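Side-chain contacts in nitrate reductase (Ulva prolifera, PDB 5YLY), which probably catalyses the NADH-dependent reduction of nitrate to nitrite in nitrate assimilation, this FAD-binding fragment being its cytochrome b5 reductase domain: residues I165-G170 and T175-V180; Y198-Q201 and D205-L208; E211-A216 and I225-D230; S261-C264 and M269-F272. All blocks are in the same frame, centred on the assembly; numbering follows the deposited sequence.

Interaction 1. Residues I165-G170 and T175-V180; sequences INMIAG and TPMYQV. With FAD (flavin-adenine dinucleotide), chain C.
Met-177, on the sheet-facing side of helix 174-185, lays its side chain along Met-167 of strand 164-170. Its CB faces the sulfur of Met-167, and its CG reaches the methyl of Ala-169, with Ala-169 CB to Met-177 CG at 3.9 Å. A bend at chi2 (-49°) then turns the chain back against the strand, where Met-177 SD lies 3.6 Å from Met-167 CB. The tip continues to the backbone: Met-177 CE is 3.4 Å from Ile-168 O. Met-167 runs the other way beside it, and its extended chain carries CE to Val-180, one helical turn on, with Met-167 CE to Val-180 CG1 at 3.6 Å. No hydrogen bond spans the two segments; apart from the methyl on the Ile-168 carbonyl, buried side-chain packing joins them. The start of the helix turns to the flavin instead. Thr-175 OG1 donates to FAD O4 at 2.7 Å, while Pro-176 CG lies 3.8 Å from FAD C6. The axes of the two segments are roughly antiparallel, at 148°, joined by a short glycine-rich turn. This is the first beta-alpha step of the Rossmann-like NAD-binding domain in the ferredoxin-reductase family, with the flavin at the N-terminal part of its helix.

Interaction 2. Residues Y198-Q201 and D205-L208; sequences YANQ and DILL
Tyr-198 and Leu-207 form the tight end of this contact: Leu-207 N donates to Tyr-198 OH at 3.1 Å, with an N-H...O angle of 159°. The hydroxyl is also hydrogen-bonded to the carbonyl of Gly-171, so two backbone groups fix the tip of the ring. Because chi1 holds CG anti to the backbone N (-173°), the ring reaches out to the 205-208 loop. Leu-207 O then meets the ring edge near its plane, 3.6 Å from Tyr-198 CE2, and the Ile-206 methyl CG2 approaches the same CE2 at 3.6 Å from an oblique direction. Asn-200 ND2 lies 3.3 Å above the plane of the Tyr-198 ring, over its centre. The Asn-200 and Ile-206 side chains cross at about a right angle, with Asn-200 ND2 to Ile-206 CG1 at 3.6 Å. Packing thins toward solvent, where the exposed and poorly ordered Gln-201 brings only its CB to Asp-205 OD2, at 3.6 Å. Asp-205 has its firmer partner elsewhere, in a salt bridge from OD1 to Lys-107. The loop leads into helix 209-218, with Leu-208 at its N-cap position. Around the contact, Tyr-198 and Leu-207 both touch Leu-174 of helix 174-185, and Tyr-198 and Ile-206 both touch Tyr-227 of strand 223-229.

Interaction 3. Residues E211-A216 and I225-D230; sequences ELEALA and IHYTVD
Glu-213 OE2 accepts two hydrogen bonds. One is from Tyr-227 OH at 2.8 Å; the other is from a water at 3.0 Å from Glu-213 OE2, which also donates to Ile-225 O at 2.8 Å. Helix 209-218 is thereby tied to strand 223-229 both directly and through solvent. The tyrosine hydroxyl meets OE2 on its anti side, 18° out of the carboxylate plane, and OE2 itself lies at the ring edge, in the ring plane. Carboxylate and ring planes are nevertheless turned 53° apart. Glu-213 reaches this position by bending at chi2 (-56°), which swings the carboxylate in toward the strand. Beside the polar bridge the contact is apolar: the terminal methyl of Ile-225 is shared by two helix residues, with Leu-212 CB 3.9 Å and Ala-216 CB 4.0 Å from Ile-225 CD1. That methyl also abuts the helix backbone in a carbon-oxygen contact, Ile-225 CD1 to Leu-212 O at 3.3 Å. Beyond the two segments, the Tyr-227 ring has a cation-pi partner in Arg-209 and an edge-to-face neighbour in Tyr-238. Here the helix packs against the strand that follows it, closing the second right-handed beta-alpha-beta crossover of the Rossmann-like NAD-binding domain.

Interaction 4. Residues S261-C264 and M269-F272; sequences SVLC and MLKF
Leu-263 and Leu-270 meet with no flat group between the touching side chains; the one aromatic ring of the two segments, Phe-272, takes no part, and one of its faces carries Lys-271 CB, 4.0 Å above the plane of the Phe-272 ring and toward the rim. The contact itself is aliphatic and rests on a single methyl. Leu-270 CD2 is 3.9 Å from Leu-263 CB and equally 3.9 Å from Leu-263 CD2, so it meets the strand leucine both at its root and at one branch tip. The same Leu-270 CD2 reaches the backbone at the next residue, lying 4.2 Å from Cys-264 N. The two leucine chains overlap alongside, pointing opposite ways, and both are buried. No hydrogen bond crosses, and the 145 Å² of surface buried between the segments is modest. Further along helix 267-280, Cys-274, His-275 and Leu-278 also touch Leu-263. The Cys-264 side chain instead points away from this helix, to the side of Pro-176 and Met-177, where it is about 5 Å from the bound FAD, nearest atoms. Strand and helix are joined through the Cys-Gly-Pro-Pro-Pro-Met sequence that runs from Cys-264 to Met-269, a signature of the NAD-binding domain of cytochrome b5 reductase-like flavoenzymes, where its cysteine probably faces the nicotinamide site.

All four contacts pack helices or a loop against one parallel sheet, in which strands 223-229, 193-200, 164-170 and 259-264 are successive neighbours. Interactions 1 and 4 have centres 10 Å apart and share the Leu-263 to Cys-264 backbone: Met-177 CE lies 3.4 Å from Cys-264 N, while the helix of interaction 4 packs on the other side of the sheet. Interactions 1 and 2 are joined by a probable hydrogen bond, Ala-169 O to Ala-199 N at 2.8 Å, and interactions 2 and 3 by Tyr-198 N to His-226 O at 2.9 Å. Interaction 1 touches FAD directly; Leu-212 of interaction 3 stays about 12 Å from FAD, side chain to ligand.

Interaction 1. Residues I165-G170 and T175-V180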
loop_
_atom_site.group_PDB
_atom_site.type_symbol
_atom_site.label_atom_id
_atom_site.label_comp_id
_atom_site.label_asym_id
_atom_site.label_seq_id
_atom_site.Cartn_x
_atom_site.Cartn_y
_atom_site.Cartn_z
ATOM N N ILE A 165 -13.490 1.406 7.807
ATOM C CA ILE A 165 -12.031 1.520 7.873
ATOM C C ILE A 165 -11.596 2.803 7.223
ATOM O O ILE A 165 -11.826 2.986 6.019
ATOM C CB ILE A 165 -11.284 0.303 7.217
ATOM C CG1 ILE A 165 -11.708 -1.053 7.860
ATOM C CG2 ILE A 165 -9.753 0.513 7.283
ATOM C CD1 ILE A 165 -11.068 -2.324 7.224
ATOM N N ASN A 166 -10.875 3.644 7.993
ATOM C CA ASN A 166 -10.218 4.825 7.465
ATOM C C ASN A 166 -8.847 4.381 7.009
ATOM O O ASN A 166 -8.213 3.576 7.685
ATOM C CB ASN A 166 -10.015 5.867 8.577
ATOM C CG ASN A 166 -11.238 6.635 8.924
ATOM O OD1 ASN A 166 -12.136 6.804 8.097
ATOM N ND2 ASN A 166 -11.277 7.158 10.157
ATOM N N MET A 167 -8.358 4.938 5.908
ATOM C CA MET A 167 -7.030 4.638 5.413
ATOM C C MET A 167 -6.307 5.925 5.124
ATOM O O MET A 167 -6.838 6.798 4.421
ATOM C CB MET A 167 -7.117 3.802 4.127
ATOM C CG MET A 167 -7.856 2.508 4.321
ATOM S SD MET A 167 -7.946 1.635 2.777
ATOM C CE MET A 167 -8.560 0.129 3.375
ATOM N N ILE A 168 -5.106 6.065 5.687
ATOM C CA ILE A 168 -4.307 7.240 5.401
ATOM C C ILE A 168 -2.997 6.745 4.820
ATOM O O ILE A 168 -2.264 6.016 5.487
ATOM C CB ILE A 168 -4.077 8.201 6.593
ATOM C CG1 ILE A 168 -5.389 8.559 7.332
ATOM C CG2 ILE A 168 -3.310 9.448 6.118
ATOM C CD1 ILE A 168 -5.127 9.568 8.577
ATOM N N ALA A 169 -2.709 7.168 3.600
ATOM C CA ALA A 169 -1.479 6.805 2.918
ATOM C C ALA A 169 -0.729 8.024 2.459
ATOM O O ALA A 169 -1.333 9.030 2.087
ATOM C CB ALA A 169 -1.797 5.914 1.712
ATOM N N GLY A 170 0.584 7.884 2.414
ATOM C CA GLY A 170 1.498 8.878 1.862
ATOM C C GLY A 170 2.412 8.179 0.878
ATOM O O GLY A 170 2.954 7.121 1.200
ATOM N N THR A 175 0.160 1.107 -1.507
ATOM C CA THR A 175 -0.127 -0.314 -1.864
ATOM C C THR A 175 -0.623 -1.163 -0.676
ATOM O O THR A 175 -1.551 -1.938 -0.936
ATOM C CB THR A 175 1.000 -0.954 -2.624
ATOM O OG1 THR A 175 2.165 -0.928 -1.821
ATOM C CG2 THR A 175 1.256 -0.236 -3.967
ATOM N N PRO A 176 -0.217 -0.971 0.608
ATOM C CA PRO A 176 -0.886 -1.733 1.682
ATOM C C PRO A 176 -2.377 -1.392 1.744
ATOM O O PRO A 176 -3.178 -2.275 1.981
ATOM C CB PRO A 176 -0.130 -1.288 2.943
ATOM C CG PRO A 176 1.263 -0.953 2.434
ATOM C CD PRO A 176 0.923 -0.205 1.153
ATOM N N MET A 177 -2.760 -0.107 1.497
ATOM C CA MET A 177 -4.188 0.303 1.494
ATOM C C MET A 177 -4.918 -0.319 0.312
ATOM O O MET A 177 -5.990 -0.895 0.488
ATOM C CB MET A 177 -4.353 1.852 1.425
ATOM C CG MET A 177 -3.652 2.580 2.531
ATOM S SD MET A 177 -4.035 1.863 4.146
ATOM C CE MET A 177 -2.781 2.627 5.109
ATOM N N TYR A 178 -4.330 -0.212 -0.883
ATOM C CA TYR A 178 -4.914 -0.757 -2.118
ATOM C C TYR A 178 -5.230 -2.285 -1.983
ATOM O O TYR A 178 -6.298 -2.743 -2.387
ATOM C CB TYR A 178 -3.932 -0.472 -3.255
ATOM C CG TYR A 178 -4.451 -0.784 -4.636
ATOM C CD1 TYR A 178 -5.587 -0.152 -5.139
ATOM C CD2 TYR A 178 -3.812 -1.715 -5.444
ATOM C CE1 TYR A 178 -6.063 -0.428 -6.427
ATOM C CE2 TYR A 178 -4.248 -1.958 -6.754
ATOM C CZ TYR A 178 -5.381 -1.323 -7.237
ATOM O OH TYR A 178 -5.805 -1.586 -8.530
ATOM N N GLN A 179 -4.344 -3.034 -1.347
ATOM C CA GLN A 179 -4.543 -4.473 -1.155
ATOM C C GLN A 179 -5.819 -4.719 -0.285
ATOM O O GLN A 179 -6.662 -5.573 -0.619
ATOM C CB GLN A 179 -3.307 -5.089 -0.456
ATOM C CG GLN A 179 -3.428 -6.603 -0.240
ATOM C CD GLN A 179 -2.591 -7.029 0.920
ATOM O OE1 GLN A 179 -2.891 -6.695 2.057
ATOM N NE2 GLN A 179 -1.476 -7.697 0.662
ATOM N N VAL A 180 -5.956 -3.947 0.819
ATOM C CA VAL A 180 -7.117 -4.069 1.721
ATOM C C VAL A 180 -8.389 -3.607 1.003
ATOM O O VAL A 180 -9.427 -4.285 1.091
ATOM C CB VAL A 180 -6.864 -3.322 3.075
ATOM C CG1 VAL A 180 -8.100 -3.401 3.994
ATOM C CG2 VAL A 180 -5.659 -3.923 3.796
HETATM P PA FAD C . 16.331 4.264 -0.434
HETATM O O1A FAD C . 17.722 4.045 -0.898
HETATM O O2A FAD C . 15.921 3.417 0.749
HETATM O O5B FAD C . 16.147 5.850 -0.139
HETATM C C5B FAD C . 15.448 6.288 1.047
HETATM C C4B FAD C . 14.440 7.355 0.697
HETATM O O4B FAD C . 15.076 8.458 0.012
HETATM C C3B FAD C . 13.320 6.935 -0.243
HETATM O O3B FAD C . 12.316 6.174 0.425
HETATM C C2B FAD C . 12.814 8.287 -0.752
HETATM O O2B FAD C . 11.844 8.862 0.114
HETATM C C1B FAD C . 14.101 9.137 -0.769
HETATM N N9A FAD C . 14.647 9.385 -2.105
HETATM C C8A FAD C . 15.792 8.851 -2.637
HETATM N N7A FAD C . 16.030 9.219 -3.874
HETATM C C5A FAD C . 14.961 10.045 -4.183
HETATM C C6A FAD C . 14.585 10.713 -5.368
HETATM N N6A FAD C . 15.166 10.505 -6.552
HETATM N N1A FAD C . 13.476 11.487 -5.331
HETATM C C2A FAD C . 12.768 11.544 -4.195
HETATM N N3A FAD C . 12.995 10.916 -3.036
HETATM C C4A FAD C . 14.111 10.176 -3.095
HETATM N N1 FAD C . 7.399 1.116 -2.501
HETATM C C2 FAD C . 6.914 0.988 -3.776
HETATM O O2 FAD C . 7.417 1.636 -4.706
HETATM N N3 FAD C . 5.842 0.115 -4.026
HETATM C C4 FAD C . 5.187 -0.662 -3.073
HETATM O O4 FAD C . 4.326 -1.455 -3.401
HETATM C C4X FAD C . 5.692 -0.494 -1.712
HETATM N N5 FAD C . 5.105 -1.159 -0.746
HETATM C C5X FAD C . 5.566 -0.964 0.559
HETATM C C6 FAD C . 4.927 -1.645 1.605
HETATM C C7 FAD C . 5.350 -1.488 2.925
HETATM C C7M FAD C . 4.609 -2.217 4.018
HETATM C C8 FAD C . 6.441 -0.625 3.217
HETATM C C8M FAD C . 6.961 -0.468 4.634
HETATM C C9 FAD C . 7.062 0.068 2.179
HETATM C C9A FAD C . 6.638 -0.099 0.853
HETATM N N10 FAD C . 7.276 0.572 -0.238
HETATM C C10 FAD C . 6.816 0.418 -1.530
HETATM C "C1'" FAD C . 8.524 1.335 -0.058
HETATM C "C2'" FAD C . 9.777 0.474 -0.234
HETATM O "O2'" FAD C . 9.955 -0.395 0.888
HETATM C "C3'" FAD C . 11.046 1.306 -0.419
HETATM O "O3'" FAD C . 11.237 2.153 0.708
HETATM C "C4'" FAD C . 11.092 2.103 -1.724
HETATM O "O4'" FAD C . 11.082 1.192 -2.824
HETATM C "C5'" FAD C . 12.303 3.008 -1.840
HETATM O "O5'" FAD C . 13.486 2.245 -1.519
HETATM P P FAD C . 14.898 2.543 -2.232
HETATM O O1P FAD C . 15.874 1.507 -1.825
HETATM O O2P FAD C . 14.704 2.766 -3.712
HETATM O O3P FAD C . 15.277 3.947 -1.592
#

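Interaction 2. Residues Y198-Q201 and D205-L208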
loop_
_atom_site.group_PDB
_atom_site.type_symbol
_atom_site.label_atom_id
_atom_site.label_comp_id
_atom_site.label_asym_id
_atom_site.label_seq_id
_atom_site.Cartn_x
_atom_site.Cartn_y
_atom_site.Cartn_z
ATOM N N TYR A 198 -5.277 10.268 0.748
ATOM C CA TYR A 198 -3.976 9.960 0.146
ATOM C C TYR A 198 -3.189 11.227 -0.080
ATOM O O TYR A 198 -3.606 12.077 -0.875
ATOM C CB TYR A 198 -4.215 9.161 -1.166
ATOM C CG TYR A 198 -3.001 8.596 -1.886
ATOM C CD1 TYR A 198 -1.800 8.367 -1.210
ATOM C CD2 TYR A 198 -3.071 8.242 -3.238
ATOM C CE1 TYR A 198 -0.680 7.858 -1.879
ATOM C CE2 TYR A 198 -1.982 7.667 -3.896
ATOM C CZ TYR A 198 -0.786 7.496 -3.220
ATOM O OH TYR A 198 0.299 7.009 -3.902
ATOM N N ALA A 199 -2.032 11.340 0.597
ATOM C CA ALA A 199 -1.171 12.533 0.513
ATOM C C ALA A 199 0.080 12.287 -0.325
ATOM O O ALA A 199 0.697 11.226 -0.218
ATOM C CB ALA A 199 -0.765 12.980 1.903
ATOM N N ASN A 200 0.453 13.260 -1.174
ATOM C CA ASN A 200 1.659 13.173 -2.002
ATOM C C ASN A 200 2.247 14.543 -2.177
ATOM O O ASN A 200 1.538 15.526 -1.979
ATOM C CB ASN A 200 1.365 12.576 -3.377
ATOM C CG ASN A 200 0.975 11.142 -3.288
ATOM O OD1 ASN A 200 1.807 10.274 -3.033
ATOM N ND2 ASN A 200 -0.316 10.892 -3.337
ATOM N N GLN A 201 3.514 14.620 -2.592
ATOM C CA GLN A 201 4.147 15.927 -2.783
ATOM C C GLN A 201 3.507 16.697 -3.939
ATOM O O GLN A 201 3.129 17.861 -3.782
ATOM C CB GLN A 201 5.655 15.764 -3.003
ATOM C CG GLN A 201 6.491 15.846 -1.732
ATOM C CD GLN A 201 7.905 15.405 -2.018
ATOM O OE1 GLN A 201 8.194 14.203 -2.080
ATOM N NE2 GLN A 201 8.774 16.354 -2.336
ATOM N N ASP A 205 3.040 12.497 -8.489
ATOM C CA ASP A 205 3.478 11.440 -7.582
ATOM C C ASP A 205 2.363 10.474 -7.135
ATOM O O ASP A 205 2.669 9.482 -6.471
ATOM C CB ASP A 205 4.136 12.039 -6.334
ATOM C CG ASP A 205 5.471 12.688 -6.591
ATOM O OD1 ASP A 205 6.235 12.159 -7.430
ATOM O OD2 ASP A 205 5.761 13.720 -5.943
ATOM N N ILE A 206 1.089 10.784 -7.429
ATOM C CA ILE A 206 -0.020 9.920 -7.000
ATOM C C ILE A 206 0.111 8.584 -7.721
ATOM O O ILE A 206 0.131 8.563 -8.951
ATOM C CB ILE A 206 -1.411 10.575 -7.274
ATOM C CG1 ILE A 206 -1.567 11.937 -6.551
ATOM C CG2 ILE A 206 -2.551 9.635 -6.882
ATOM C CD1 ILE A 206 -2.764 12.781 -7.063
ATOM N N LEU A 207 0.209 7.482 -6.964
ATOM C CA LEU A 207 0.274 6.156 -7.557
ATOM C C LEU A 207 -1.140 5.622 -7.799
ATOM O O LEU A 207 -2.043 5.876 -7.005
ATOM C CB LEU A 207 1.007 5.161 -6.619
ATOM C CG LEU A 207 2.513 5.355 -6.431
ATOM C CD1 LEU A 207 3.041 4.432 -5.320
ATOM C CD2 LEU A 207 3.277 5.081 -7.723
ATOM N N LEU A 208 -1.306 4.837 -8.875
ATOM C CA LEU A 208 -2.535 4.094 -9.206
ATOM C C LEU A 208 -3.797 4.966 -9.195
ATOM O O LEU A 208 -4.880 4.489 -8.819
ATOM C CB LEU A 208 -2.678 2.892 -8.222
ATOM C CG LEU A 208 -1.547 1.848 -8.270
ATOM C CD1 LEU A 208 -1.511 1.021 -6.991
ATOM C CD2 LEU A 208 -1.685 0.952 -9.517
#

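Interaction 3. Residues E211-A216 and I225-D230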
loop_
_atom_site.group_PDB
_atom_site.type_symbol
_atom_site.label_atom_id
_atom_site.label_comp_id
_atom_site.label_asym_id
_atom_site.label_seq_id
_atom_site.Cartn_x
_atom_site.Cartn_y
_atom_site.Cartn_z
ATOM N N GLU A 211 -6.804 3.555 -11.224
ATOM C CA GLU A 211 -7.319 2.386 -10.492
ATOM C C GLU A 211 -8.126 2.803 -9.290
ATOM O O GLU A 211 -9.198 2.243 -9.060
ATOM C CB GLU A 211 -6.198 1.441 -10.059
ATOM C CG GLU A 211 -5.556 0.713 -11.228
ATOM C CD GLU A 211 -4.540 1.488 -12.054
ATOM O OE1 GLU A 211 -4.208 2.649 -11.719
ATOM O OE2 GLU A 211 -4.076 0.919 -13.063
ATOM N N LEU A 212 -7.626 3.793 -8.529
ATOM C CA LEU A 212 -8.349 4.313 -7.368
ATOM C C LEU A 212 -9.652 4.950 -7.806
ATOM O O LEU A 212 -10.702 4.678 -7.209
ATOM C CB LEU A 212 -7.502 5.323 -6.591
ATOM C CG LEU A 212 -6.289 4.753 -5.820
ATOM C CD1 LEU A 212 -5.425 5.902 -5.274
ATOM C CD2 LEU A 212 -6.742 3.814 -4.690
ATOM N N GLU A 213 -9.600 5.800 -8.843
ATOM C CA GLU A 213 -10.819 6.426 -9.356
ATOM C C GLU A 213 -11.845 5.384 -9.844
ATOM O O GLU A 213 -13.031 5.548 -9.584
ATOM C CB GLU A 213 -10.507 7.477 -10.423
ATOM C CG GLU A 213 -9.878 8.722 -9.787
ATOM C CD GLU A 213 -10.716 9.351 -8.683
ATOM O OE1 GLU A 213 -11.809 9.867 -9.004
ATOM O OE2 GLU A 213 -10.347 9.219 -7.492
ATOM N N ALA A 214 -11.374 4.307 -10.511
ATOM C CA ALA A 214 -12.266 3.245 -11.010
ATOM C C ALA A 214 -12.924 2.477 -9.844
ATOM O O ALA A 214 -14.089 2.102 -9.963
ATOM C CB ALA A 214 -11.517 2.301 -11.924
ATOM N N LEU A 215 -12.206 2.292 -8.722
ATOM C CA LEU A 215 -12.783 1.649 -7.527
ATOM C C LEU A 215 -13.874 2.520 -6.930
ATOM O O LEU A 215 -14.934 2.012 -6.573
ATOM C CB LEU A 215 -11.711 1.392 -6.443
ATOM C CG LEU A 215 -10.802 0.178 -6.593
ATOM C CD1 LEU A 215 -9.764 0.150 -5.452
ATOM C CD2 LEU A 215 -11.616 -1.154 -6.552
ATOM N N ALA A 216 -13.616 3.825 -6.793
ATOM C CA ALA A 216 -14.589 4.770 -6.231
ATOM C C ALA A 216 -15.835 4.834 -7.155
ATOM O O ALA A 216 -16.976 4.822 -6.667
ATOM C CB ALA A 216 -13.966 6.149 -6.071
ATOM N N ILE A 225 -12.606 8.534 -1.828
ATOM C CA ILE A 225 -11.170 8.785 -1.867
ATOM C C ILE A 225 -10.942 10.289 -1.941
ATOM O O ILE A 225 -11.597 10.974 -2.741
ATOM C CB ILE A 225 -10.490 8.015 -3.029
ATOM C CG1 ILE A 225 -10.685 6.466 -2.899
ATOM C CG2 ILE A 225 -8.985 8.355 -3.114
ATOM C CD1 ILE A 225 -10.520 5.737 -4.127
ATOM N N HIS A 226 -10.048 10.809 -1.080
ATOM C CA HIS A 226 -9.712 12.229 -1.082
ATOM C C HIS A 226 -8.209 12.326 -1.176
ATOM O O HIS A 226 -7.501 11.489 -0.612
ATOM C CB HIS A 226 -10.213 12.932 0.171
ATOM C CG HIS A 226 -10.225 14.421 0.034
ATOM N ND1 HIS A 226 -11.302 15.050 -0.558
ATOM C CD2 HIS A 226 -9.318 15.360 0.370
ATOM C CE1 HIS A 226 -11.055 16.343 -0.507
ATOM N NE2 HIS A 226 -9.874 16.582 0.020
ATOM N N TYR A 227 -7.723 13.332 -1.913
ATOM C CA TYR A 227 -6.297 13.541 -2.144
ATOM C C TYR A 227 -5.847 14.884 -1.608
ATOM O O TYR A 227 -6.633 15.834 -1.557
ATOM C CB TYR A 227 -6.000 13.532 -3.656
ATOM C CG TYR A 227 -6.474 12.303 -4.391
ATOM C CD1 TYR A 227 -5.663 11.177 -4.503
ATOM C CD2 TYR A 227 -7.710 12.285 -5.038
ATOM C CE1 TYR A 227 -6.082 10.052 -5.209
ATOM C CE2 TYR A 227 -8.148 11.154 -5.732
ATOM C CZ TYR A 227 -7.325 10.052 -5.827
ATOM O OH TYR A 227 -7.756 8.940 -6.498
ATOM N N THR A 228 -4.552 14.984 -1.260
ATOM C CA THR A 228 -3.890 16.246 -0.943
ATOM C C THR A 228 -2.522 16.226 -1.585
ATOM O O THR A 228 -1.911 15.163 -1.707
ATOM C CB THR A 228 -3.865 16.635 0.547
ATOM O OG1 THR A 228 -3.460 18.012 0.640
ATOM C CG2 THR A 228 -2.917 15.765 1.386
ATOM N N VAL A 229 -2.086 17.375 -2.066
ATOM C CA VAL A 229 -0.752 17.559 -2.637
ATOM C C VAL A 229 -0.136 18.797 -1.978
ATOM O O VAL A 229 -0.884 19.679 -1.556
ATOM C CB VAL A 229 -0.714 17.587 -4.194
ATOM C CG1 VAL A 229 -1.160 16.251 -4.798
ATOM C CG2 VAL A 229 -1.528 18.745 -4.755
ATOM N N ASP A 230 1.202 18.827 -1.809
ATOM C CA ASP A 230 1.901 19.950 -1.172
ATOM C C ASP A 230 1.745 21.179 -2.045
ATOM O O ASP A 230 1.169 22.186 -1.615
ATOM C CB ASP A 230 3.400 19.634 -0.974
ATOM C CG ASP A 230 3.736 18.498 -0.020
ATOM O OD1 ASP A 230 2.810 17.954 0.613
ATOM O OD2 ASP A 230 4.934 18.189 0.130
HETATM O O HOH W 1 -12.127 10.610 -5.443
#

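Interaction 4. Residues S261-C264 and M269-F272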
loop_
_atom_site.group_PDB
_atom_site.type_symbol
_atom_site.label_atom_id
_atom_site.label_comp_id
_atom_site.label_asym_id
_atom_site.label_seq_id
_atom_site.Cartn_x
_atom_site.Cartn_y
_atom_site.Cartn_z
ATOM N N SER A 261 -8.703 2.967 11.942
ATOM C CA SER A 261 -7.927 3.736 10.978
ATOM C C SER A 261 -6.628 2.985 10.793
ATOM O O SER A 261 -6.065 2.494 11.779
ATOM C CB SER A 261 -7.642 5.157 11.477
ATOM O OG SER A 261 -8.838 5.883 11.696
ATOM N N VAL A 262 -6.206 2.815 9.527
ATOM C CA VAL A 262 -4.946 2.143 9.197
ATOM C C VAL A 262 -4.069 3.129 8.459
ATOM O O VAL A 262 -4.576 3.958 7.707
ATOM C CB VAL A 262 -5.101 0.760 8.503
ATOM C CG1 VAL A 262 -5.755 -0.249 9.442
ATOM C CG2 VAL A 262 -5.877 0.872 7.185
ATOM N N LEU A 263 -2.765 3.086 8.692
ATOM C CA LEU A 263 -1.860 4.101 8.182
ATOM C C LEU A 263 -0.614 3.525 7.598
ATOM O O LEU A 263 -0.059 2.580 8.151
ATOM C CB LEU A 263 -1.420 5.015 9.359
ATOM C CG LEU A 263 -2.488 5.875 10.063
ATOM C CD1 LEU A 263 -3.183 5.100 11.165
ATOM C CD2 LEU A 263 -1.817 7.021 10.786
ATOM N N CYS A 264 -0.130 4.147 6.519
ATOM C CA CYS A 264 1.142 3.782 5.921
ATOM C C CYS A 264 1.705 4.958 5.168
ATOM O O CYS A 264 1.079 5.486 4.254
ATOM C CB CYS A 264 1.044 2.538 5.043
ATOM S SG CYS A 264 2.662 1.892 4.548
ATOM N N MET A 269 5.151 12.107 8.672
ATOM C CA MET A 269 3.753 12.333 8.292
ATOM C C MET A 269 2.792 11.635 9.275
ATOM O O MET A 269 1.824 12.244 9.716
ATOM C CB MET A 269 3.507 11.844 6.848
ATOM C CG MET A 269 2.122 12.155 6.319
ATOM S SD MET A 269 1.666 11.131 4.880
ATOM C CE MET A 269 2.541 12.011 3.575
ATOM N N LEU A 270 3.086 10.380 9.630
ATOM C CA LEU A 270 2.255 9.586 10.520
ATOM C C LEU A 270 2.267 10.125 11.953
ATOM O O LEU A 270 1.212 10.315 12.560
ATOM C CB LEU A 270 2.707 8.121 10.514
ATOM C CG LEU A 270 2.596 7.315 9.198
ATOM C CD1 LEU A 270 2.711 5.833 9.468
ATOM C CD2 LEU A 270 1.295 7.609 8.442
ATOM N N LYS A 271 3.466 10.344 12.504
ATOM C CA LYS A 271 3.609 10.763 13.881
ATOM C C LYS A 271 3.119 12.200 14.142
ATOM O O LYS A 271 2.539 12.478 15.199
ATOM C CB LYS A 271 5.084 10.598 14.320
ATOM C CG LYS A 271 5.312 10.836 15.804
ATOM C CD LYS A 271 6.752 10.574 16.213
ATOM C CE LYS A 271 6.924 10.819 17.687
ATOM N NZ LYS A 271 8.259 10.375 18.132
ATOM N N PHE A 272 3.363 13.102 13.182
ATOM C CA PHE A 272 3.087 14.518 13.388
ATOM C C PHE A 272 1.806 15.020 12.710
ATOM O O PHE A 272 1.127 15.849 13.303
ATOM C CB PHE A 272 4.306 15.362 12.981
ATOM C CG PHE A 272 5.646 14.928 13.563
ATOM C CD1 PHE A 272 5.753 14.500 14.884
ATOM C CD2 PHE A 272 6.790 14.937 12.790
ATOM C CE1 PHE A 272 6.991 14.137 15.432
ATOM C CE2 PHE A 272 8.028 14.566 13.338
ATOM C CZ PHE A 272 8.116 14.164 14.657
#